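PDB 3REN: glycosyl hydrolase, family 8, which acts as an alpha-amylase with an (alpha/alpha)6-barrel fold and probably hydrolyses alpha-glucosidic linkages in starch-like polysaccharides. Local coordinates for residues S62-L70 with D115-L123; S282-L291 with F336-K347. One frame throughout, in Å; residues are numbered along the deposited sequence. Where two conformers were deposited one is given.

Interaction 1. Residues S62-L70 with D115-L123; sequences SESEGLMML and DELRIIKAL
Arg118 lies across helix 62-70 as a knob among Glu63, Gly66, Leu67 and Leu70. Its CG leaves anti to the backbone N (chi1 -170°), and a bend at chi3 carries the guanidinium toward Glu63. Leu70 crosses the arginine stem at about a right angle, with CD1 3.6 Å from Arg118 CG. The tight part centres on Gly66, where backbone alone faces the partner helix. Gly66 CA is 3.9 Å from Ile119 CG1. Further along, Ala122 CB touches both Met69 CB and Leu70 CD2. The methyl of Met69, a selenomethionine, reaches Leu123, with CE 4.0 Å from Leu123 CG.

The N-terminal end is polar, and waters fill part of the join; Glu63 and Arg118 are partly exposed there. Arg118 NH1 donates to Asp115 OD1 over 3.2 Å in a salt bridge, in the guanidinium plane and on the anti side of the carboxylate. Glu63 CG covers one guanidinium face, but its OE2 stays 4.6 Å from Arg118 NH2. Water 3 joins these two atoms and Asp115 OD1. Water 1 links Ser62 O, Asp115 O and Arg118 NH1. Ser62 OG bonds to Ser99 O.

The two helices run nearly parallel, 22° apart, as neighbouring inner helices of the barrel. Helix 78-89 packs on Met69 and Leu123, helix 133-150 covers Glu116 and Leu117, and helix 335-346 meets Glu63 and Leu67.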
loop_
_atom_site.group_PDB
_atom_site.type_symbol
_atom_site.label_atom_id
_atom_site.label_comp_id
_atom_site.label_asym_id
_atom_site.label_seq_id
_atom_site.Cartn_x
_atom_site.Cartn_y
_atom_site.Cartn_z
ATOM N N SER A 62 -0.240 11.225 -2.772
ATOM C CA SER A 62 -0.016 10.421 -3.979
ATOM C C SER A 62 -0.083 8.942 -3.639
ATOM O O SER A 62 -0.249 8.085 -4.542
ATOM C CB SER A 62 1.323 10.744 -4.639
ATOM O OG SER A 62 2.399 10.573 -3.697
ATOM N N GLU A 63 0.069 8.642 -2.344
ATOM C CA GLU A 63 -0.253 7.308 -1.825
ATOM C C GLU A 63 -1.690 6.919 -2.213
ATOM O O GLU A 63 -1.892 5.838 -2.766
ATOM C CB GLU A 63 -0.066 7.228 -0.296
ATOM C CG GLU A 63 -0.548 5.913 0.393
ATOM C CD GLU A 63 -0.468 6.053 1.933
ATOM O OE1 GLU A 63 -1.438 6.596 2.552
ATOM O OE2 GLU A 63 0.595 5.680 2.510
ATOM N N SER A 64 -2.653 7.777 -1.864
ATOM C CA SER A 64 -4.076 7.537 -2.141
ATOM C C SER A 64 -4.322 7.397 -3.633
ATOM O O SER A 64 -4.990 6.455 -4.093
ATOM C CB SER A 64 -4.927 8.699 -1.615
ATOM O OG SER A 64 -4.700 8.860 -0.229
ATOM N N GLU A 65 -3.757 8.336 -4.405
ATOM C CA GLU A 65 -3.903 8.302 -5.849
ATOM C C GLU A 65 -3.347 7.031 -6.497
ATOM O O GLU A 65 -3.987 6.475 -7.383
ATOM C CB GLU A 65 -3.274 9.549 -6.483
ATOM C CG GLU A 65 -4.017 10.805 -6.064
ATOM C CD GLU A 65 -5.529 10.739 -6.402
ATOM O OE1 GLU A 65 -5.874 10.307 -7.521
ATOM O OE2 GLU A 65 -6.364 11.106 -5.560
ATOM N N GLY A 66 -2.154 6.604 -6.061
ATOM C CA GLY A 66 -1.518 5.387 -6.548
ATOM C C GLY A 66 -2.368 4.170 -6.258
ATOM O O GLY A 66 -2.497 3.301 -7.104
ATOM N N LEU A 67 -2.948 4.102 -5.061
ATOM C CA LEU A 67 -3.851 3.002 -4.706
ATOM C C LEU A 67 -5.064 2.929 -5.627
ATOM O O LEU A 67 -5.448 1.860 -6.075
ATOM C CB LEU A 67 -4.269 3.070 -3.215
ATOM C CG LEU A 67 -3.138 2.719 -2.201
ATOM C CD1 LEU A 67 -3.502 3.089 -0.718
ATOM C CD2 LEU A 67 -2.758 1.243 -2.310
HETATM N N MSE A 68 -5.658 4.083 -5.914
HETATM C CA MSE A 68 -6.861 4.153 -6.732
HETATM C C MSE A 68 -6.533 3.783 -8.194
HETATM O O MSE A 68 -7.323 3.126 -8.852
HETATM C CB MSE A 68 -7.514 5.548 -6.616
HETATM C CG MSE A 68 -8.807 5.715 -7.443
HETATM SE SE MSE A 68 -10.179 4.315 -7.101
HETATM C CE MSE A 68 -11.002 5.032 -5.501
HETATM N N MSE A 69 -5.370 4.211 -8.679
HETATM C CA MSE A 69 -4.856 3.747 -9.972
HETATM C C MSE A 69 -4.672 2.242 -10.042
HETATM O O MSE A 69 -5.028 1.635 -11.050
HETATM C CB MSE A 69 -3.536 4.440 -10.312
HETATM C CG MSE A 69 -3.740 5.962 -10.673
HETATM SE SE MSE A 69 -2.009 6.963 -10.691
HETATM C CE MSE A 69 -1.199 6.180 -12.257
ATOM N N LEU A 70 -4.113 1.629 -8.988
ATOM C CA LEU A 70 -4.018 0.165 -8.996
ATOM C C LEU A 70 -5.382 -0.529 -9.074
ATOM O O LEU A 70 -5.568 -1.515 -9.840
ATOM C CB LEU A 70 -3.258 -0.356 -7.789
ATOM C CG LEU A 70 -1.758 -0.085 -7.793
ATOM C CD1 LEU A 70 -1.187 -0.506 -6.417
ATOM C CD2 LEU A 70 -1.142 -0.967 -8.890
ATOM N N ASP A 115 5.690 5.553 -2.684
ATOM C CA ASP A 115 4.640 6.131 -3.510
ATOM C C ASP A 115 5.045 6.162 -4.994
ATOM O O ASP A 115 4.189 5.956 -5.873
ATOM C CB ASP A 115 4.290 7.567 -3.122
ATOM C CG ASP A 115 3.858 7.725 -1.695
ATOM O OD1 ASP A 115 3.251 6.799 -1.116
ATOM O OD2 ASP A 115 4.099 8.835 -1.168
ATOM N N GLU A 116 6.316 6.457 -5.266
ATOM C CA GLU A 116 6.817 6.511 -6.637
ATOM C C GLU A 116 6.706 5.128 -7.247
ATOM O O GLU A 116 6.218 4.979 -8.354
ATOM C CB GLU A 116 8.289 6.971 -6.697
ATOM C CG GLU A 116 8.598 8.195 -5.835
ATOM C CD GLU A 116 7.741 9.371 -6.263
ATOM O OE1 GLU A 116 7.484 9.482 -7.493
ATOM O OE2 GLU A 116 7.330 10.171 -5.400
ATOM N N LEU A 117 7.141 4.110 -6.500
ATOM C CA LEU A 117 7.144 2.760 -7.029
ATOM C C LEU A 117 5.704 2.232 -7.223
ATOM O O LEU A 117 5.478 1.473 -8.145
ATOM C CB LEU A 117 7.965 1.806 -6.143
ATOM C CG LEU A 117 9.491 2.009 -6.197
ATOM C CD1 LEU A 117 10.189 1.291 -5.033
ATOM C CD2 LEU A 117 10.036 1.517 -7.504
ATOM N N ARG A 118 4.761 2.609 -6.342
ATOM C CA ARG A 118 3.367 2.192 -6.491
ATOM C C ARG A 118 2.751 2.750 -7.782
ATOM O O ARG A 118 1.964 2.067 -8.452
ATOM C CB ARG A 118 2.525 2.660 -5.320
ATOM C CG ARG A 118 1.122 2.055 -5.280
ATOM C CD ARG A 118 0.271 2.617 -4.153
ATOM N NE ARG A 118 0.755 2.265 -2.804
ATOM C CZ ARG A 118 1.434 3.079 -1.994
ATOM N NH1 ARG A 118 1.784 4.305 -2.372
ATOM N NH2 ARG A 118 1.792 2.656 -0.786
ATOM N N ILE A 119 3.072 3.997 -8.095
ATOM C CA ILE A 119 2.632 4.666 -9.318
ATOM C C ILE A 119 3.279 4.096 -10.584
ATOM O O ILE A 119 2.603 3.896 -11.603
ATOM C CB ILE A 119 2.809 6.199 -9.167
ATOM C CG1 ILE A 119 1.724 6.686 -8.189
ATOM C CG2 ILE A 119 2.638 6.929 -10.571
ATOM C CD1 ILE A 119 1.863 8.084 -7.643
ATOM N N ILE A 120 4.573 3.798 -10.519
ATOM C CA ILE A 120 5.243 3.137 -11.613
ATOM C C ILE A 120 4.563 1.798 -11.881
ATOM O O ILE A 120 4.320 1.470 -13.026
ATOM C CB ILE A 120 6.743 2.949 -11.328
ATOM C CG1 ILE A 120 7.481 4.271 -11.507
ATOM C CG2 ILE A 120 7.349 1.895 -12.278
ATOM C CD1 ILE A 120 8.656 4.458 -10.485
ATOM N N LYS A 121 4.251 1.035 -10.825
ATOM C CA LYS A 121 3.618 -0.268 -10.979
ATOM C C LYS A 121 2.258 -0.129 -11.662
ATOM O O LYS A 121 1.988 -0.843 -12.621
ATOM C CB LYS A 121 3.432 -0.959 -9.618
ATOM C CG LYS A 121 2.855 -2.394 -9.719
ATOM C CD LYS A 121 2.543 -2.928 -8.294
ATOM C CE LYS A 121 2.403 -4.454 -8.309
ATOM N NZ LYS A 121 1.846 -5.065 -7.015
ATOM N N ALA A 122 1.417 0.802 -11.210
ATOM C CA ALA A 122 0.106 1.040 -11.843
ATOM C C ALA A 122 0.244 1.422 -13.319
ATOM O O ALA A 122 -0.526 0.962 -14.168
ATOM C CB ALA A 122 -0.651 2.130 -11.107
ATOM N N LEU A 123 1.230 2.249 -13.618
ATOM C CA LEU A 123 1.515 2.667 -15.008
ATOM C C LEU A 123 1.996 1.519 -15.899
ATOM O O LEU A 123 1.530 1.370 -17.042
ATOM C CB LEU A 123 2.490 3.841 -15.029
ATOM C CG LEU A 123 1.902 5.185 -14.581
ATOM C CD1 LEU A 123 3.033 6.169 -14.335
ATOM C CD2 LEU A 123 0.920 5.735 -15.633
HETATM O O HOH W 1 1.395 6.092 -4.826
HETATM O O HOH W 2 1.890 10.027 -0.336
HETATM O O HOH W 3 2.501 4.601 0.941
#

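Interaction 2. Residues S282-L291 with F336-K347; sequences SPSIYSNVAL and FDNLNALLAFQK
Pro283 overlaps Asp337 obliquely, its ring carbon CD lying 3.8 Å from Asp337 CG. Beside it, Ser284 carries the polar part of the contact. Its OG stands beside its own backbone N (chi1 -69°), turned to both Asp337 and Asn340. Ser284 OG donates to Asp337 OD1, but the 2.4 Å separation is so short that the exact length is doubtful. Asn340 ND2 donates to Ser284 OG over 3.1 Å, nearly straight at 165° and with the acceptor close to the amide plane. The same ND2 sits over one face of the Phe336 ring, 3.0 Å above its plane and displaced toward the rim. The ring and the serine together probably limit rotation of the amide.

Ser287 faces the other helix but bonds within its own. Its OG donates to Pro283 O from above the carbonyl plane, and the Ser287 N-H reaches that oxygen from the opposite face. Small residues let the backbones come close here. Ala344 CB is 3.8 Å from Ser287 CA and 4.0 Å from Ala290 CB. Farther on, Leu291 crosses Lys347 at about a right angle, with CD2 3.9 Å from Lys347 CG. Ser282 is the N-cap of its helix, through weak bonds.

These two barrel helices are nearly parallel, their axes approaching to 8.2 Å. Helix 231-243 packs on Ile285 and Asn288. Helix 62-74 touches Phe336 and Leu339, while helix 21-33 covers Asn338, Ala341 and Phe345.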
loop_
_atom_site.group_PDB
_atom_site.type_symbol
_atom_site.label_atom_id
_atom_site.label_comp_id
_atom_site.label_asym_id
_atom_site.label_seq_id
_atom_site.Cartn_x
_atom_site.Cartn_y
_atom_site.Cartn_z
ATOM N N SER A 282 -6.603 -3.528 12.203
ATOM C CA SER A 282 -6.617 -2.527 11.129
ATOM C C SER A 282 -7.172 -3.137 9.843
ATOM O O SER A 282 -6.768 -4.211 9.471
ATOM C CB SER A 282 -5.151 -2.063 10.927
ATOM O OG SER A 282 -4.891 -1.605 9.624
ATOM N N PRO A 283 -8.086 -2.445 9.140
ATOM C CA PRO A 283 -8.491 -2.938 7.811
ATOM C C PRO A 283 -7.297 -3.153 6.846
ATOM O O PRO A 283 -7.379 -4.001 5.976
ATOM C CB PRO A 283 -9.376 -1.798 7.269
ATOM C CG PRO A 283 -9.850 -1.070 8.529
ATOM C CD PRO A 283 -8.727 -1.159 9.490
ATOM N N SER A 284 -6.210 -2.391 6.996
ATOM C CA SER A 284 -5.042 -2.536 6.099
ATOM C C SER A 284 -4.304 -3.848 6.312
ATOM O O SER A 284 -3.788 -4.443 5.360
ATOM C CB SER A 284 -4.085 -1.359 6.276
ATOM O OG SER A 284 -4.694 -0.200 5.764
ATOM N N ILE A 285 -4.237 -4.288 7.565
ATOM C CA ILE A 285 -3.673 -5.595 7.899
ATOM C C ILE A 285 -4.503 -6.680 7.229
ATOM O O ILE A 285 -3.974 -7.522 6.481
ATOM C CB ILE A 285 -3.733 -5.836 9.393
ATOM C CG1 ILE A 285 -2.893 -4.796 10.120
ATOM C CG2 ILE A 285 -3.293 -7.283 9.736
ATOM C CD1 ILE A 285 -1.471 -5.094 10.085
ATOM N N TYR A 286 -5.820 -6.665 7.507
ATOM C CA TYR A 286 -6.711 -7.697 6.917
ATOM C C TYR A 286 -6.728 -7.687 5.397
ATOM O O TYR A 286 -6.750 -8.746 4.774
ATOM C CB TYR A 286 -8.133 -7.602 7.484
ATOM C CG TYR A 286 -8.188 -8.024 8.942
ATOM C CD1 TYR A 286 -7.651 -9.254 9.350
ATOM C CD2 TYR A 286 -8.734 -7.187 9.909
ATOM C CE1 TYR A 286 -7.678 -9.669 10.694
ATOM C CE2 TYR A 286 -8.778 -7.586 11.273
ATOM C CZ TYR A 286 -8.245 -8.831 11.644
ATOM O OH TYR A 286 -8.282 -9.235 12.958
ATOM N N SER A 287 -6.703 -6.484 4.811
ATOM C CA SER A 287 -6.567 -6.329 3.357
ATOM C C SER A 287 -5.374 -7.025 2.803
ATOM O O SER A 287 -5.496 -7.739 1.810
ATOM C CB SER A 287 -6.504 -4.849 2.962
ATOM O OG SER A 287 -7.743 -4.225 3.256
ATOM N N ASN A 288 -4.204 -6.835 3.429
ATOM C CA ASN A 288 -2.998 -7.439 2.922
ATOM C C ASN A 288 -3.010 -8.955 3.054
ATOM O O ASN A 288 -2.530 -9.668 2.166
ATOM C CB ASN A 288 -1.772 -6.846 3.653
ATOM C CG ASN A 288 -1.354 -5.505 3.066
ATOM O OD1 ASN A 288 -1.762 -5.160 1.969
ATOM N ND2 ASN A 288 -0.549 -4.740 3.800
ATOM N N VAL A 289 -3.543 -9.445 4.181
ATOM C CA VAL A 289 -3.640 -10.881 4.423
ATOM C C VAL A 289 -4.542 -11.514 3.355
ATOM O O VAL A 289 -4.217 -12.564 2.790
ATOM C CB VAL A 289 -4.188 -11.159 5.844
ATOM C CG1 VAL A 289 -4.408 -12.651 6.039
ATOM C CG2 VAL A 289 -3.220 -10.644 6.918
ATOM N N ALA A 290 -5.666 -10.853 3.052
ATOM C CA ALA A 290 -6.560 -11.277 1.965
ATOM C C ALA A 290 -5.865 -11.261 0.612
ATOM O O ALA A 290 -6.061 -12.169 -0.189
ATOM C CB ALA A 290 -7.828 -10.387 1.927
ATOM N N LEU A 291 -5.060 -10.231 0.340
ATOM C CA LEU A 291 -4.334 -10.189 -0.967
ATOM C C LEU A 291 -3.269 -11.295 -1.092
ATOM O O LEU A 291 -3.040 -11.864 -2.178
ATOM C CB LEU A 291 -3.708 -8.815 -1.205
ATOM C CG LEU A 291 -4.804 -7.791 -1.489
ATOM C CD1 LEU A 291 -4.270 -6.409 -1.238
ATOM C CD2 LEU A 291 -5.364 -7.966 -2.935
ATOM N N PHE A 336 -6.258 5.644 3.719
ATOM C CA PHE A 336 -5.387 4.484 3.516
ATOM C C PHE A 336 -6.066 3.126 3.835
ATOM O O PHE A 336 -5.939 2.158 3.061
ATOM C CB PHE A 336 -4.089 4.659 4.311
ATOM C CG PHE A 336 -3.095 3.556 4.105
ATOM C CD1 PHE A 336 -2.423 3.422 2.894
ATOM C CD2 PHE A 336 -2.791 2.677 5.156
ATOM C CE1 PHE A 336 -1.465 2.405 2.705
ATOM C CE2 PHE A 336 -1.849 1.664 4.994
ATOM C CZ PHE A 336 -1.182 1.506 3.776
ATOM N N ASP A 337 -6.796 3.059 4.948
ATOM C CA ASP A 337 -7.497 1.819 5.296
ATOM C C ASP A 337 -8.630 1.501 4.359
ATOM O O ASP A 337 -8.829 0.344 4.011
ATOM C CB ASP A 337 -8.008 1.857 6.729
ATOM C CG ASP A 337 -6.882 1.718 7.738
ATOM O OD1 ASP A 337 -5.897 1.000 7.442
ATOM O OD2 ASP A 337 -6.973 2.352 8.795
ATOM N N ASN A 338 -9.354 2.538 3.943
ATOM C CA ASN A 338 -10.444 2.391 3.001
ATOM C C ASN A 338 -10.001 1.922 1.614
ATOM O O ASN A 338 -10.626 1.026 1.030
ATOM C CB ASN A 338 -11.282 3.675 2.942
ATOM C CG ASN A 338 -12.119 3.854 4.200
ATOM O OD1 ASN A 338 -13.255 3.416 4.239
ATOM N ND2 ASN A 338 -11.532 4.457 5.256
ATOM N N LEU A 339 -8.910 2.499 1.106
ATOM C CA LEU A 339 -8.381 2.088 -0.204
ATOM C C LEU A 339 -7.806 0.664 -0.210
ATOM O O LEU A 339 -7.962 -0.083 -1.211
ATOM C CB LEU A 339 -7.347 3.099 -0.714
ATOM C CG LEU A 339 -7.959 4.439 -1.090
ATOM C CD1 LEU A 339 -6.847 5.534 -0.986
ATOM C CD2 LEU A 339 -8.646 4.340 -2.523
ATOM N N ASN A 340 -7.136 0.283 0.882
ATOM C CA ASN A 340 -6.581 -1.075 0.958
ATOM C C ASN A 340 -7.735 -2.082 1.006
ATOM O O ASN A 340 -7.709 -3.094 0.295
ATOM C CB ASN A 340 -5.635 -1.228 2.159
ATOM C CG ASN A 340 -4.247 -0.659 1.883
ATOM O OD1 ASN A 340 -3.739 -0.780 0.770
ATOM N ND2 ASN A 340 -3.634 -0.036 2.887
ATOM N N ALA A 341 -8.780 -1.747 1.768
ATOM C CA ALA A 341 -9.998 -2.583 1.823
ATOM C C ALA A 341 -10.652 -2.712 0.448
ATOM O O ALA A 341 -11.176 -3.765 0.109
ATOM C CB ALA A 341 -11.014 -2.003 2.818
ATOM N N LEU A 342 -10.633 -1.637 -0.333
ATOM C CA LEU A 342 -11.211 -1.684 -1.678
ATOM C C LEU A 342 -10.450 -2.663 -2.562
ATOM O O LEU A 342 -11.054 -3.492 -3.240
ATOM C CB LEU A 342 -11.314 -0.257 -2.271
ATOM C CG LEU A 342 -11.946 -0.121 -3.643
ATOM C CD1 LEU A 342 -13.444 -0.382 -3.575
ATOM C CD2 LEU A 342 -11.646 1.270 -4.226
ATOM N N LEU A 343 -9.118 -2.622 -2.523
ATOM C CA LEU A 343 -8.312 -3.648 -3.189
ATOM C C LEU A 343 -8.626 -5.097 -2.768
ATOM O O LEU A 343 -8.665 -5.990 -3.627
ATOM C CB LEU A 343 -6.805 -3.362 -3.051
ATOM C CG LEU A 343 -6.383 -2.048 -3.741
ATOM C CD1 LEU A 343 -4.978 -1.630 -3.400
ATOM C CD2 LEU A 343 -6.495 -2.123 -5.306
ATOM N N ALA A 344 -8.810 -5.346 -1.458
ATOM C CA ALA A 344 -9.203 -6.713 -0.987
ATOM C C ALA A 344 -10.627 -7.088 -1.438
ATOM O O ALA A 344 -10.841 -8.198 -1.926
ATOM C CB ALA A 344 -9.089 -6.816 0.530
ATOM N N PHE A 345 -11.594 -6.174 -1.292
ATOM C CA PHE A 345 -12.979 -6.511 -1.683
ATOM C C PHE A 345 -13.025 -6.746 -3.201
ATOM O O PHE A 345 -13.845 -7.540 -3.681
ATOM C CB PHE A 345 -13.991 -5.422 -1.303
ATOM C CG PHE A 345 -14.434 -5.452 0.148
ATOM C CD1 PHE A 345 -14.624 -6.668 0.818
ATOM C CD2 PHE A 345 -14.680 -4.272 0.823
ATOM C CE1 PHE A 345 -15.059 -6.715 2.138
ATOM C CE2 PHE A 345 -15.102 -4.289 2.177
ATOM C CZ PHE A 345 -15.296 -5.511 2.827
ATOM N N GLN A 346 -12.172 -6.054 -3.967
ATOM C CA GLN A 346 -12.112 -6.290 -5.442
ATOM C C GLN A 346 -11.831 -7.760 -5.825
ATOM O O GLN A 346 -12.282 -8.227 -6.884
ATOM C CB GLN A 346 -11.085 -5.365 -6.089
ATOM C CG GLN A 346 -10.949 -5.472 -7.612
ATOM C CD GLN A 346 -10.045 -4.373 -8.153
ATOM O OE1 GLN A 346 -8.907 -4.217 -7.702
ATOM N NE2 GLN A 346 -10.574 -3.562 -9.078
ATOM N N LYS A 347 -11.064 -8.470 -4.997
ATOM C CA LYS A 347 -10.819 -9.913 -5.188
ATOM C C LYS A 347 -11.941 -10.839 -4.703
ATOM O O LYS A 347 -11.894 -12.043 -4.962
ATOM C CB LYS A 347 -9.553 -10.335 -4.452
ATOM C CG LYS A 347 -8.287 -9.618 -4.915
ATOM C CD LYS A 347 -8.143 -9.643 -6.407
ATOM C CE LYS A 347 -6.659 -9.461 -6.741
ATOM N NZ LYS A 347 -6.536 -8.744 -7.979
#

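How the interactions relate
Interaction 1 and interaction 2 lie 15 Å apart between centres and meet directly. Helices 62-74 and 335-346 form the seam. Glu63 OE1 is 3.3 Å from Phe336 CD1, and Leu67 CD2 is 3.8 Å from Leu343 CD1. Helices 113-130, 62-74, 335-346 and 283-296 therefore follow one another round the inner ring. The seam joins an early helix to the last one, as expected where an (alpha/alpha)6 barrel closes. In related barrels of this kind the substrate cleft lies at the N-terminal ends of the inner helices. The polar ends of both contacts lie on that side. A bound magnesium ion is about 14 Å from the Lys347 side chain and so takes no part in interaction 2.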